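PDB 3I3V: probable secreted solute-binding lipoprotein from Streptomyces coelicolor, which probably binds a solute outside the cell membrane and delivers it to a transmembrane importer, as other extracellular solute-binding proteins do. Local coordinates for residues V11-L16 against K63-V68; Y121-W126 against D326-T331; H193-G198 against V359-A364; D223-L228 against T375-G380; T235-E240 against A253-K258. One frame throughout, in Å; residues are numbered along the deposited sequence.

How the interactions relate
Interaction 1 closes first along the chain, pairing strands 9-14 and 67-70 of the four-stranded sheet. Interaction 2 opens next, bringing 326-327 to strand 122-131 of the second sheet; it encloses interaction 5 and interlocks with 3 and 4. Its centre is about 21 Å from that of interaction 1, and the two touch where Leu16 CD1 packs on Phe122 CZ. Interactions 3 and 4 share helix 363-377, with centres about 23 Å apart. Interaction 5 meets interaction 4 through Leu228 and Gln236. Interactions 1 and 2 each tie strands of one sheet, while 3, 4 and 5 join helix ends and loops. Segments up to 200 residues apart are thus fastened together in this periplasmic-binding-protein-like fold.

Interaction 1 of 5, residues V11-L16 against K63-V68; sequences VVHTQL and KEADVV
Asp66 has CG anti to its carbonyl carbon (chi1 -53°), which swings OD2 up to the backbone of Val11. Val11 N donates a hydrogen bond to Asp66 OD2 over 2.7 Å, nearly straight at 168° and on the anti lone pair; the same OD2 forms a salt bridge with Lys299. Val11 O is gripped twice in its carbonyl plane, by Asp66 N at 2.8 Å and by Val67 N at 3.2 Å. An alanine in place of Asp66 would lose this acceptor and the Lys299 bridge, and would probably loosen the start of the pairing. Two residues on, His13 N meets Val67 O at 2.8 Å, nearly along the C=O axis, in parallel pairing. Ala65 CB presses on His13 CB at 3.5 Å, and the imidazole leads away, its NE2 hydrogen-bonded to Asn47 ND2. These are neighbouring parallel strands of a helix-flanked sheet, as in the alpha/beta fold of solute-binding proteins: strand 9-14 lies between strands 41-46 and 67-70, with Tyr26 of helix 23-36 against Val12 and Val54 of helix 51-60 against His13.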
# COMPACT_ATOMS: atom_id res chain seq x y z
N VAL C 11 -30.28 -1.19 -40.51
CA VAL C 11 -30.61 -1.67 -41.86
C VAL C 11 -29.33 -1.64 -42.67
O VAL C 11 -28.67 -0.60 -42.77
CB VAL C 11 -31.65 -0.76 -42.56
CG1 VAL C 11 -32.00 -1.34 -43.92
CG2 VAL C 11 -32.90 -0.62 -41.70
N VAL C 12 -28.99 -2.79 -43.24
CA VAL C 12 -27.77 -2.96 -44.02
C VAL C 12 -28.06 -3.28 -45.49
O VAL C 12 -28.71 -4.28 -45.79
CB VAL C 12 -26.92 -4.12 -43.43
CG1 VAL C 12 -25.69 -4.36 -44.29
CG2 VAL C 12 -26.51 -3.79 -42.01
N HIS C 13 -27.58 -2.41 -46.38
CA HIS C 13 -27.73 -2.59 -47.82
C HIS C 13 -26.45 -3.27 -48.28
O HIS C 13 -25.39 -2.65 -48.32
CB HIS C 13 -27.89 -1.23 -48.51
CG HIS C 13 -28.59 -1.30 -49.83
ND1 HIS C 13 -28.86 -0.20 -50.59
CD2 HIS C 13 -29.08 -2.37 -50.51
CE1 HIS C 13 -29.51 -0.57 -51.69
NE2 HIS C 13 -29.65 -1.88 -51.66
N THR C 14 -26.56 -4.55 -48.65
CA THR C 14 -25.41 -5.38 -49.02
C THR C 14 -25.48 -6.13 -50.33
O THR C 14 -26.56 -6.50 -50.78
CB THR C 14 -25.23 -6.50 -47.99
OG1 THR C 14 -25.58 -6.03 -46.69
CG2 THR C 14 -23.81 -7.00 -48.00
N GLN C 15 -24.31 -6.40 -50.89
CA GLN C 15 -24.19 -7.17 -52.12
C GLN C 15 -24.06 -8.64 -51.74
O GLN C 15 -24.12 -9.52 -52.60
CB GLN C 15 -22.96 -6.76 -52.91
CG GLN C 15 -23.10 -5.41 -53.59
CD GLN C 15 -21.91 -5.09 -54.46
OE1 GLN C 15 -20.76 -5.20 -54.03
NE2 GLN C 15 -22.18 -4.68 -55.70
N LEU C 16 -23.87 -8.89 -50.44
CA LEU C 16 -23.72 -10.25 -49.91
C LEU C 16 -25.06 -10.76 -49.42
O LEU C 16 -25.88 -9.99 -48.91
CB LEU C 16 -22.75 -10.27 -48.74
CG LEU C 16 -21.29 -9.86 -48.96
CD1 LEU C 16 -20.51 -10.11 -47.68
CD2 LEU C 16 -20.70 -10.64 -50.12
N LYS C 63 -34.24 7.81 -47.12
CA LYS C 63 -34.60 6.58 -46.42
C LYS C 63 -33.62 5.46 -46.75
O LYS C 63 -33.99 4.29 -46.81
CB LYS C 63 -36.04 6.17 -46.76
CG LYS C 63 -36.29 5.83 -48.22
CD LYS C 63 -37.78 5.53 -48.48
CE LYS C 63 -38.06 5.08 -49.91
NZ LYS C 63 -37.39 3.78 -50.25
N GLU C 64 -32.36 5.83 -46.97
CA GLU C 64 -31.32 4.86 -47.30
C GLU C 64 -30.88 4.04 -46.09
O GLU C 64 -31.03 4.46 -44.95
CB GLU C 64 -30.09 5.56 -47.91
CG GLU C 64 -29.22 6.32 -46.91
CD GLU C 64 -29.84 7.64 -46.45
OE1 GLU C 64 -29.20 8.36 -45.66
OE2 GLU C 64 -30.97 7.94 -46.88
N ALA C 65 -30.35 2.85 -46.37
CA ALA C 65 -29.87 1.95 -45.32
C ALA C 65 -28.85 2.68 -44.44
O ALA C 65 -28.29 3.69 -44.84
CB ALA C 65 -29.23 0.72 -45.96
N ASP C 66 -28.62 2.15 -43.24
CA ASP C 66 -27.68 2.74 -42.29
C ASP C 66 -26.22 2.39 -42.61
O ASP C 66 -25.30 3.17 -42.34
CB ASP C 66 -28.00 2.26 -40.87
CG ASP C 66 -29.45 2.49 -40.50
OD1 ASP C 66 -29.88 3.66 -40.51
OD2 ASP C 66 -30.16 1.50 -40.21
N VAL C 67 -26.03 1.20 -43.18
CA VAL C 67 -24.70 0.72 -43.53
C VAL C 67 -24.77 0.09 -44.91
O VAL C 67 -25.73 -0.62 -45.24
CB VAL C 67 -24.21 -0.36 -42.53
CG1 VAL C 67 -22.89 -0.94 -42.99
CG2 VAL C 67 -24.07 0.23 -41.14
N VAL C 68 -23.75 0.34 -45.71
CA VAL C 68 -23.71 -0.20 -47.06
C VAL C 68 -22.50 -1.12 -47.22
O VAL C 68 -21.44 -0.87 -46.68
CB VAL C 68 -23.62 0.92 -48.12
CG1 VAL C 68 -23.78 0.34 -49.51
CG2 VAL C 68 -24.69 1.98 -47.84

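Interaction 2 of 5, residues Y121-W126 against D326-T331; sequences YFATNW and DMALRT
A short, weakly bonded strand, 326-327, runs antiparallel beside strand 122-131 in the second sheet of this solute-binding fold, and Tyr121, Asp326 and Met327 bury the most surface there. Met327, a selenomethionine, bends at chi2 and chi3 so that its CE sits over the centre of the Tyr121 ring, 3.6 Å from the centroid, a CH-pi contact. Its SE lies obliquely to the Phe122 ring, 3.9 Å from CD1, a Met-aromatic contact. Leu329 CD1 comes to the edge of the Tyr121 ring, which also meets Phe290 and Phe319 edge-to-face and whose OH bonds to Met310 O. An alanine in place of Tyr121 would remove the ring under CE and the bond to Met310 O, and would probably loosen the packing of Met327 and Leu329. Ala328 N bonds to Tyr121 O at 2.9 Å, and Ala123 N to Asp326 O. Asp326 OD2, which also bonds to Ser249 OG, receives Asn125 N at 3.0 Å from above the carboxylate plane, and a water bridges Asp326 OD1 to Asn125 OD1.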
# COMPACT_ATOMS: atom_id res chain seq x y z
N TYR C 121 -12.59 -4.38 -45.80
CA TYR C 121 -12.96 -5.70 -45.30
C TYR C 121 -12.51 -6.81 -46.23
O TYR C 121 -11.69 -7.63 -45.85
CB TYR C 121 -14.47 -5.76 -45.05
CG TYR C 121 -14.85 -6.76 -43.98
CD1 TYR C 121 -14.25 -6.72 -42.72
CD2 TYR C 121 -15.82 -7.73 -44.21
CE1 TYR C 121 -14.60 -7.62 -41.73
CE2 TYR C 121 -16.18 -8.64 -43.23
CZ TYR C 121 -15.56 -8.58 -41.99
OH TYR C 121 -15.90 -9.48 -41.00
N PHE C 122 -13.03 -6.83 -47.46
CA PHE C 122 -12.65 -7.87 -48.41
C PHE C 122 -11.46 -7.48 -49.29
O PHE C 122 -11.26 -6.31 -49.63
CB PHE C 122 -13.84 -8.25 -49.30
CG PHE C 122 -14.80 -9.20 -48.64
CD1 PHE C 122 -14.72 -9.46 -47.27
CD2 PHE C 122 -15.79 -9.84 -49.38
CE1 PHE C 122 -15.61 -10.33 -46.66
CE2 PHE C 122 -16.68 -10.72 -48.77
CZ PHE C 122 -16.58 -10.96 -47.40
N ALA C 123 -10.67 -8.48 -49.65
CA ALA C 123 -9.49 -8.25 -50.48
C ALA C 123 -9.31 -9.38 -51.48
O ALA C 123 -10.08 -10.34 -51.49
CB ALA C 123 -8.25 -8.12 -49.61
N THR C 124 -8.28 -9.27 -52.31
CA THR C 124 -7.99 -10.32 -53.27
C THR C 124 -6.51 -10.55 -53.39
O THR C 124 -5.72 -9.60 -53.42
CB THR C 124 -8.50 -9.98 -54.68
OG1 THR C 124 -9.90 -9.68 -54.64
CG2 THR C 124 -8.26 -11.17 -55.61
N ASN C 125 -6.14 -11.83 -53.43
CA ASN C 125 -4.77 -12.25 -53.63
C ASN C 125 -4.90 -12.86 -55.01
O ASN C 125 -5.78 -13.69 -55.24
CB ASN C 125 -4.35 -13.31 -52.62
CG ASN C 125 -3.26 -12.83 -51.69
OD1 ASN C 125 -3.53 -12.27 -50.63
ND2 ASN C 125 -2.01 -13.02 -52.10
N TRP C 126 -4.05 -12.43 -55.94
CA TRP C 126 -4.11 -12.89 -57.33
C TRP C 126 -2.72 -13.38 -57.73
O TRP C 126 -1.99 -12.68 -58.43
CB TRP C 126 -4.51 -11.70 -58.20
CG TRP C 126 -5.07 -11.99 -59.55
CD1 TRP C 126 -4.58 -12.84 -60.49
CD2 TRP C 126 -6.19 -11.32 -60.15
NE1 TRP C 126 -5.32 -12.75 -61.65
CE2 TRP C 126 -6.31 -11.82 -61.47
CE3 TRP C 126 -7.10 -10.35 -59.71
CZ2 TRP C 126 -7.31 -11.37 -62.34
CZ3 TRP C 126 -8.09 -9.91 -60.58
CH2 TRP C 126 -8.19 -10.42 -61.88
N ASP C 326 -9.84 -13.63 -48.85
CA ASP C 326 -8.63 -12.90 -48.52
C ASP C 326 -9.23 -11.65 -47.88
O ASP C 326 -10.29 -11.17 -48.32
CB ASP C 326 -7.85 -12.54 -49.78
CG ASP C 326 -7.35 -13.76 -50.53
OD1 ASP C 326 -6.72 -14.64 -49.89
OD2 ASP C 326 -7.59 -13.83 -51.76
N MSE C 327 -8.58 -11.13 -46.84
CA MSE C 327 -9.11 -9.97 -46.13
C MSE C 327 -8.22 -8.74 -46.18
O MSE C 327 -7.02 -8.84 -46.41
CB MSE C 327 -9.35 -10.33 -44.65
CG MSE C 327 -10.24 -11.54 -44.43
SE MSE C 327 -12.04 -11.25 -45.05
CE MSE C 327 -12.70 -10.27 -43.53
N ALA C 328 -8.83 -7.58 -45.94
CA ALA C 328 -8.10 -6.32 -45.92
C ALA C 328 -7.64 -6.00 -44.50
O ALA C 328 -7.02 -4.96 -44.28
CB ALA C 328 -8.98 -5.20 -46.44
N LEU C 329 -7.94 -6.88 -43.55
CA LEU C 329 -7.54 -6.67 -42.16
C LEU C 329 -6.50 -7.70 -41.73
O LEU C 329 -6.37 -8.76 -42.34
CB LEU C 329 -8.76 -6.78 -41.23
CG LEU C 329 -10.03 -6.04 -41.65
CD1 LEU C 329 -11.14 -6.31 -40.64
CD2 LEU C 329 -9.75 -4.55 -41.74
N ARG C 330 -5.76 -7.38 -40.67
CA ARG C 330 -4.74 -8.29 -40.14
C ARG C 330 -5.39 -9.51 -39.51
O ARG C 330 -6.34 -9.37 -38.74
CB ARG C 330 -3.91 -7.60 -39.06
CG ARG C 330 -3.68 -6.13 -39.27
CD ARG C 330 -2.22 -5.81 -39.50
NE ARG C 330 -1.85 -4.59 -38.80
CZ ARG C 330 -0.73 -3.92 -39.00
NH1 ARG C 330 0.15 -4.34 -39.89
NH2 ARG C 330 -0.50 -2.81 -38.30
N THR C 331 -4.88 -10.69 -39.85
CA THR C 331 -5.36 -11.97 -39.31
C THR C 331 -4.16 -12.90 -39.17
O THR C 331 -3.08 -12.62 -39.70
CB THR C 331 -6.32 -12.73 -40.25
OG1 THR C 331 -6.92 -11.83 -41.18
CG2 THR C 331 -7.39 -13.42 -39.44
O HOH W 1 -4.85 -12.63 -48.17

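Interaction 3 of 5, residues H193-G198 against V359-A364; sequences HVYSTG and VYVPPA
The last turn of helix 188-197 comes up against the loop that leads into helix 363-377, with the CA atoms of Ser196 and Tyr360 5.1 Å apart, and Gly198, with positive phi, is the first residue to leave helical angles. Ser196 has OG anti to its carbonyl carbon (chi1 -81°), so the hydroxyl oxygen stands 3.4 Å from Tyr360 CB. That hydroxyl is hydrogen-bonded to Arg192 O, one turn back in its own helix, so it meets Tyr360 as a packing neighbour. The Tyr360 side chain sets out toward the helix with CG anti to the carbonyl carbon, then its ring leads away; Val359 CB lies over one face, offset toward the rim. Next in the sequence, Val361 CG2 lies 4.2 Å from Tyr195 CB. The Tyr195 ring leads away from the loop and packs on Ala179 and Ile182 of helix 172-182, with Phe200 edge-to-face. Pro362 sets the ring atom CG 3.8 Å from Ser196 O. No conventional hydrogen bond crosses between the segments. The polar approach is a CA-H...O contact from Ser196 CA to Tyr360 O, 3.5 Å and fairly straight at 162°. Two carbonyl oxygens, Tyr195 O and Tyr360 O, sit 3.5 Å apart. The join therefore rests mainly on van der Waals contact, while Ser196 OG and Tyr195 O find their hydrogen bonds elsewhere, with Arg192 O and Tyr394 OH.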
# COMPACT_ATOMS: atom_id res chain seq x y z
N HIS C 193 -0.69 6.04 -62.72
CA HIS C 193 -0.72 7.05 -63.78
C HIS C 193 -0.95 6.41 -65.15
O HIS C 193 -1.77 6.90 -65.93
CB HIS C 193 0.60 7.84 -63.80
CG HIS C 193 0.80 8.64 -65.06
ND1 HIS C 193 -0.06 9.64 -65.46
CD2 HIS C 193 1.74 8.55 -66.03
CE1 HIS C 193 0.34 10.13 -66.61
NE2 HIS C 193 1.43 9.49 -66.99
N VAL C 194 -0.24 5.33 -65.43
CA VAL C 194 -0.38 4.64 -66.71
C VAL C 194 -1.82 4.24 -67.00
O VAL C 194 -2.37 4.61 -68.03
CB VAL C 194 0.52 3.37 -66.79
CG1 VAL C 194 0.32 2.66 -68.11
CG2 VAL C 194 1.97 3.76 -66.64
N TYR C 195 -2.45 3.50 -66.08
CA TYR C 195 -3.82 3.05 -66.30
C TYR C 195 -4.92 4.07 -66.09
O TYR C 195 -6.06 3.82 -66.44
CB TYR C 195 -4.09 1.79 -65.46
CG TYR C 195 -3.39 0.61 -66.06
CD1 TYR C 195 -3.97 -0.08 -67.13
CD2 TYR C 195 -2.09 0.27 -65.67
CE1 TYR C 195 -3.26 -1.07 -67.80
CE2 TYR C 195 -1.38 -0.71 -66.35
CZ TYR C 195 -1.97 -1.37 -67.41
OH TYR C 195 -1.26 -2.30 -68.11
N SER C 196 -4.57 5.23 -65.53
CA SER C 196 -5.55 6.29 -65.32
C SER C 196 -5.65 7.20 -66.55
O SER C 196 -6.74 7.61 -66.95
CB SER C 196 -5.19 7.15 -64.10
OG SER C 196 -5.60 6.53 -62.90
N THR C 197 -4.49 7.50 -67.13
CA THR C 197 -4.39 8.40 -68.29
C THR C 197 -4.24 7.70 -69.64
O THR C 197 -4.43 8.31 -70.69
CB THR C 197 -3.20 9.34 -68.12
OG1 THR C 197 -1.98 8.57 -68.10
CG2 THR C 197 -3.31 10.11 -66.80
N GLY C 198 -3.88 6.42 -69.61
CA GLY C 198 -3.69 5.66 -70.83
C GLY C 198 -2.40 6.05 -71.52
O GLY C 198 -2.31 6.04 -72.74
N VAL C 359 -9.99 -0.09 -60.57
CA VAL C 359 -10.43 1.16 -59.96
C VAL C 359 -10.00 2.41 -60.71
O VAL C 359 -10.70 3.41 -60.68
CB VAL C 359 -9.91 1.29 -58.51
CG1 VAL C 359 -10.95 1.99 -57.64
CG2 VAL C 359 -9.54 -0.08 -57.95
N TYR C 360 -8.85 2.35 -61.37
CA TYR C 360 -8.30 3.51 -62.07
C TYR C 360 -8.63 3.66 -63.55
O TYR C 360 -8.48 4.75 -64.11
CB TYR C 360 -6.78 3.54 -61.89
CG TYR C 360 -6.33 3.20 -60.49
CD1 TYR C 360 -6.10 1.87 -60.13
CD2 TYR C 360 -6.15 4.19 -59.53
CE1 TYR C 360 -5.72 1.54 -58.83
CE2 TYR C 360 -5.77 3.87 -58.22
CZ TYR C 360 -5.55 2.54 -57.88
OH TYR C 360 -5.17 2.22 -56.59
N VAL C 361 -9.08 2.59 -64.18
CA VAL C 361 -9.41 2.63 -65.59
C VAL C 361 -10.78 3.29 -65.82
O VAL C 361 -11.79 2.79 -65.33
CB VAL C 361 -9.45 1.21 -66.21
CG1 VAL C 361 -9.88 1.29 -67.66
CG2 VAL C 361 -8.07 0.54 -66.09
N PRO C 362 -10.82 4.42 -66.55
CA PRO C 362 -12.10 5.08 -66.81
C PRO C 362 -13.01 4.03 -67.43
O PRO C 362 -12.60 3.33 -68.36
CB PRO C 362 -11.73 6.17 -67.81
CG PRO C 362 -10.31 6.50 -67.43
CD PRO C 362 -9.71 5.13 -67.20
N PRO C 363 -14.26 3.89 -66.93
CA PRO C 363 -15.18 2.89 -67.48
C PRO C 363 -15.26 2.87 -69.01
O PRO C 363 -15.46 1.82 -69.62
CB PRO C 363 -16.51 3.25 -66.82
CG PRO C 363 -16.09 3.83 -65.51
CD PRO C 363 -14.92 4.71 -65.90
N ALA C 364 -15.11 4.04 -69.63
CA ALA C 364 -15.19 4.14 -71.09
C ALA C 364 -14.07 3.36 -71.79
O ALA C 364 -14.21 2.95 -72.94
CB ALA C 364 -15.15 5.61 -71.51

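Interaction 4 of 5, residues D223-L228 against T375-G380; sequences DKAQGL and TSFTRG
Gln226 and Thr378 cross at about a right angle, and the methylene chain of the glutamine does the touching. Bent at chi2 (110°), Gln226 lays CG against the backbone where helix 363-377 ends: CG is 3.4 Å from Phe377 C and likewise 3.4 Å from Thr378 N. The Thr378 side chain adds its own contact, OG1 lying 3.4 Å from Gln226 CG. Phe377 starts toward the loop, its CB 3.9 Å from Gln226 CG, and then carries its ring away to Phe212 and Phe221, meeting both edge-to-face. Ala225 CB approaches that ring obliquely, 4.1 Å from CD2. Farther out, Asp223 OD1 lies near the plane of the Arg379 guanidinium at its edge, but 4.2 Å from NH1, too far for a salt bridge. Each charge has a nearer partner: Asp223 pairs with Arg158, and Arg379 NH2 bonds to Asp217 O. No hydrogen bond joins the two segments directly, though Gln226 O takes one from Ser374 OG, the residue before 375-380. The arrangement is a helix end packed on a loop containing a short 3-10 turn, residues 225-227, which links helix 203-217 to helix 230-238 at the periphery of this solute-binding fold.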
# COMPACT_ATOMS: atom_id res chain seq x y z
N ASP C 223 -1.25 -21.76 -77.27
CA ASP C 223 -1.50 -21.38 -78.65
C ASP C 223 -2.89 -20.74 -78.72
O ASP C 223 -3.81 -21.19 -78.04
CB ASP C 223 -1.46 -22.61 -79.57
CG ASP C 223 -0.05 -23.20 -79.72
OD1 ASP C 223 0.92 -22.43 -79.84
OD2 ASP C 223 0.07 -24.44 -79.75
N LYS C 224 -3.02 -19.68 -79.50
CA LYS C 224 -4.31 -19.01 -79.67
C LYS C 224 -4.87 -18.30 -78.43
O LYS C 224 -6.05 -18.00 -78.36
CB LYS C 224 -5.33 -20.03 -80.20
CG LYS C 224 -4.84 -20.79 -81.43
CD LYS C 224 -5.93 -21.62 -82.13
CE LYS C 224 -6.51 -22.70 -81.23
NZ LYS C 224 -7.56 -22.18 -80.30
N ALA C 225 -4.01 -18.02 -77.45
CA ALA C 225 -4.42 -17.35 -76.21
C ALA C 225 -5.28 -16.12 -76.44
O ALA C 225 -6.12 -15.77 -75.61
CB ALA C 225 -3.18 -16.97 -75.40
N GLN C 226 -5.08 -15.45 -77.58
CA GLN C 226 -5.82 -14.24 -77.93
C GLN C 226 -7.33 -14.43 -78.01
O GLN C 226 -8.09 -13.47 -77.85
CB GLN C 226 -5.31 -13.69 -79.26
CG GLN C 226 -3.90 -14.13 -79.58
CD GLN C 226 -3.84 -15.13 -80.72
OE1 GLN C 226 -2.81 -15.78 -80.93
NE2 GLN C 226 -4.92 -15.23 -81.48
N GLY C 227 -7.76 -15.66 -78.26
CA GLY C 227 -9.18 -15.93 -78.35
C GLY C 227 -9.74 -16.71 -77.17
O GLY C 227 -10.93 -17.02 -77.15
N LEU C 228 -8.91 -17.02 -76.19
CA LEU C 228 -9.36 -17.78 -75.01
C LEU C 228 -10.11 -16.92 -74.00
O LEU C 228 -10.06 -15.69 -74.05
CB LEU C 228 -8.16 -18.45 -74.33
CG LEU C 228 -7.30 -19.36 -75.22
CD1 LEU C 228 -6.15 -19.96 -74.41
CD2 LEU C 228 -8.18 -20.46 -75.80
N THR C 375 -5.72 -8.20 -79.12
CA THR C 375 -4.82 -7.87 -80.22
C THR C 375 -3.37 -8.07 -79.78
O THR C 375 -2.56 -8.66 -80.50
CB THR C 375 -5.00 -6.40 -80.69
OG1 THR C 375 -6.33 -6.22 -81.20
CG2 THR C 375 -4.01 -6.05 -81.79
N SER C 376 -3.05 -7.59 -78.58
CA SER C 376 -1.70 -7.69 -78.04
C SER C 376 -1.19 -9.11 -77.80
O SER C 376 0.01 -9.36 -77.89
CB SER C 376 -1.59 -6.91 -76.73
OG SER C 376 -1.94 -5.55 -76.93
N PHE C 377 -2.08 -10.05 -77.48
CA PHE C 377 -1.64 -11.42 -77.24
C PHE C 377 -1.31 -12.20 -78.52
O PHE C 377 -0.78 -13.31 -78.45
CB PHE C 377 -2.70 -12.20 -76.45
CG PHE C 377 -2.46 -12.23 -74.97
CD1 PHE C 377 -2.99 -11.25 -74.14
CD2 PHE C 377 -1.69 -13.24 -74.40
CE1 PHE C 377 -2.77 -11.27 -72.76
CE2 PHE C 377 -1.46 -13.27 -73.02
CZ PHE C 377 -2.00 -12.29 -72.20
N THR C 378 -1.61 -11.62 -79.67
CA THR C 378 -1.35 -12.27 -80.96
C THR C 378 0.14 -12.20 -81.27
O THR C 378 0.69 -11.11 -81.43
CB THR C 378 -2.13 -11.59 -82.09
OG1 THR C 378 -3.51 -11.48 -81.71
CG2 THR C 378 -2.04 -12.40 -83.37
N ARG C 379 0.79 -13.36 -81.36
CA ARG C 379 2.23 -13.41 -81.62
C ARG C 379 2.66 -12.63 -82.85
O ARG C 379 1.99 -12.61 -83.87
CB ARG C 379 2.67 -14.87 -81.77
CG ARG C 379 2.24 -15.73 -80.62
CD ARG C 379 2.70 -17.15 -80.78
NE ARG C 379 4.14 -17.30 -80.57
CZ ARG C 379 4.71 -18.46 -80.30
NH1 ARG C 379 3.96 -19.55 -80.20
NH2 ARG C 379 6.02 -18.54 -80.12
N GLY C 380 3.81 -11.97 -82.72
CA GLY C 380 4.34 -11.19 -83.82
C GLY C 380 3.93 -9.73 -83.79
O GLY C 380 4.55 -8.91 -84.45

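Interaction 5 of 5, residues T235-E240 against A253-K258; sequences TQFNTE and AKVPEK
The Phe237 ring presents an edge to Val255, whose CG1 lies near the ring plane, 4.2 Å from CE1. The other flat group, the carboxamide of Asn238, has Pro256 CD over one face: CD sits above Asn238 CG at 3.3 Å and lies 3.4 Å from both OD1 and ND2. The Asn238 and Pro256 side chains cross at about a right angle. Asn238 CG is anti to the carbonyl carbon (chi1 -72°), which sends the amide out to the proline; Phe237, with CG anti to its nitrogen, sends its ring to the valine instead. No hydrogen bond joins the segments: the nearest polar approach, Asn238 ND2 to Lys254 O, is long at 4.0 Å. Val255 also packs on Leu340 of helix 339-345 and on Ala260. The helix end and helix start are well marked: Glu240, with positive phi, closes helix 230-238 in a Schellman motif, while Pro256 occupies the N-cap position of helix 257-261.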
# COMPACT_ATOMS: atom_id res chain seq x y z
N THR C 235 -10.58 -24.35 -67.61
CA THR C 235 -10.67 -25.73 -68.07
C THR C 235 -9.29 -26.31 -68.34
O THR C 235 -8.95 -27.36 -67.82
CB THR C 235 -11.53 -25.84 -69.36
OG1 THR C 235 -12.92 -25.82 -69.00
CG2 THR C 235 -11.23 -27.13 -70.09
N GLN C 236 -8.50 -25.63 -69.17
CA GLN C 236 -7.16 -26.11 -69.52
C GLN C 236 -6.30 -26.47 -68.32
O GLN C 236 -5.57 -27.47 -68.36
CB GLN C 236 -6.43 -25.07 -70.38
CG GLN C 236 -6.95 -25.01 -71.81
CD GLN C 236 -6.12 -24.10 -72.70
OE1 GLN C 236 -6.43 -23.94 -73.88
NE2 GLN C 236 -5.08 -23.51 -72.15
N PHE C 237 -6.37 -25.68 -67.26
CA PHE C 237 -5.57 -25.96 -66.08
C PHE C 237 -6.15 -27.11 -65.24
O PHE C 237 -5.41 -27.95 -64.74
CB PHE C 237 -5.43 -24.70 -65.22
CG PHE C 237 -4.44 -24.85 -64.10
CD1 PHE C 237 -4.82 -25.42 -62.89
CD2 PHE C 237 -3.12 -24.44 -64.27
CE1 PHE C 237 -3.89 -25.57 -61.85
CE2 PHE C 237 -2.19 -24.59 -63.25
CZ PHE C 237 -2.58 -25.16 -62.03
N ASN C 238 -7.48 -27.15 -65.11
CA ASN C 238 -8.14 -28.19 -64.32
C ASN C 238 -8.02 -29.60 -64.88
O ASN C 238 -7.97 -30.56 -64.12
CB ASN C 238 -9.61 -27.84 -64.11
CG ASN C 238 -9.79 -26.71 -63.13
OD1 ASN C 238 -8.80 -26.19 -62.61
ND2 ASN C 238 -11.03 -26.33 -62.87
N THR C 239 -7.98 -29.72 -66.20
CA THR C 239 -7.83 -31.02 -66.84
C THR C 239 -6.33 -31.27 -67.06
O THR C 239 -5.92 -32.27 -67.64
CB THR C 239 -8.55 -31.08 -68.20
OG1 THR C 239 -8.02 -30.08 -69.07
CG2 THR C 239 -10.05 -30.87 -68.02
N GLU C 240 -5.53 -30.32 -66.58
CA GLU C 240 -4.09 -30.41 -66.69
C GLU C 240 -3.57 -30.45 -68.12
O GLU C 240 -2.72 -31.28 -68.46
CB GLU C 240 -3.57 -31.63 -65.92
CG GLU C 240 -3.83 -31.55 -64.42
CD GLU C 240 -3.28 -32.75 -63.68
OE1 GLU C 240 -3.70 -33.88 -63.98
OE2 GLU C 240 -2.43 -32.56 -62.78
N ALA C 253 -9.46 -21.56 -55.71
CA ALA C 253 -10.16 -22.33 -54.70
C ALA C 253 -11.02 -23.40 -55.35
O ALA C 253 -11.41 -24.36 -54.69
CB ALA C 253 -11.03 -21.42 -53.86
N LYS C 254 -11.31 -23.25 -56.63
CA LYS C 254 -12.15 -24.22 -57.34
C LYS C 254 -11.35 -25.23 -58.15
O LYS C 254 -11.91 -25.98 -58.95
CB LYS C 254 -13.14 -23.51 -58.27
CG LYS C 254 -14.10 -22.51 -57.59
CD LYS C 254 -15.04 -21.87 -58.62
CE LYS C 254 -15.69 -20.58 -58.14
NZ LYS C 254 -16.73 -20.78 -57.09
N VAL C 255 -10.03 -25.24 -57.96
CA VAL C 255 -9.15 -26.18 -58.66
C VAL C 255 -9.36 -27.57 -58.07
O VAL C 255 -9.19 -27.77 -56.87
CB VAL C 255 -7.65 -25.78 -58.51
CG1 VAL C 255 -6.76 -26.86 -59.09
CG2 VAL C 255 -7.37 -24.46 -59.21
N PRO C 256 -9.73 -28.55 -58.91
CA PRO C 256 -9.95 -29.93 -58.47
C PRO C 256 -8.86 -30.40 -57.51
O PRO C 256 -7.69 -30.41 -57.86
CB PRO C 256 -9.97 -30.70 -59.77
CG PRO C 256 -10.67 -29.75 -60.68
CD PRO C 256 -9.99 -28.44 -60.36
N GLU C 257 -9.28 -30.78 -56.31
CA GLU C 257 -8.37 -31.24 -55.26
C GLU C 257 -7.25 -32.18 -55.72
O GLU C 257 -6.12 -32.10 -55.22
CB GLU C 257 -9.18 -31.88 -54.14
CG GLU C 257 -8.75 -33.27 -53.74
CD GLU C 257 -9.40 -33.70 -52.44
OE1 GLU C 257 -10.64 -33.82 -52.40
OE2 GLU C 257 -8.66 -33.92 -51.46
N LYS C 258 -7.56 -33.08 -56.65
CA LYS C 258 -6.55 -34.01 -57.16
C LYS C 258 -5.42 -33.19 -57.80
O LYS C 258 -4.24 -33.46 -57.57
CB LYS C 258 -7.16 -34.94 -58.20
CG LYS C 258 -8.29 -35.81 -57.67
CD LYS C 258 -7.76 -36.92 -56.76
CE LYS C 258 -7.05 -38.02 -57.56
NZ LYS C 258 -5.88 -37.52 -58.34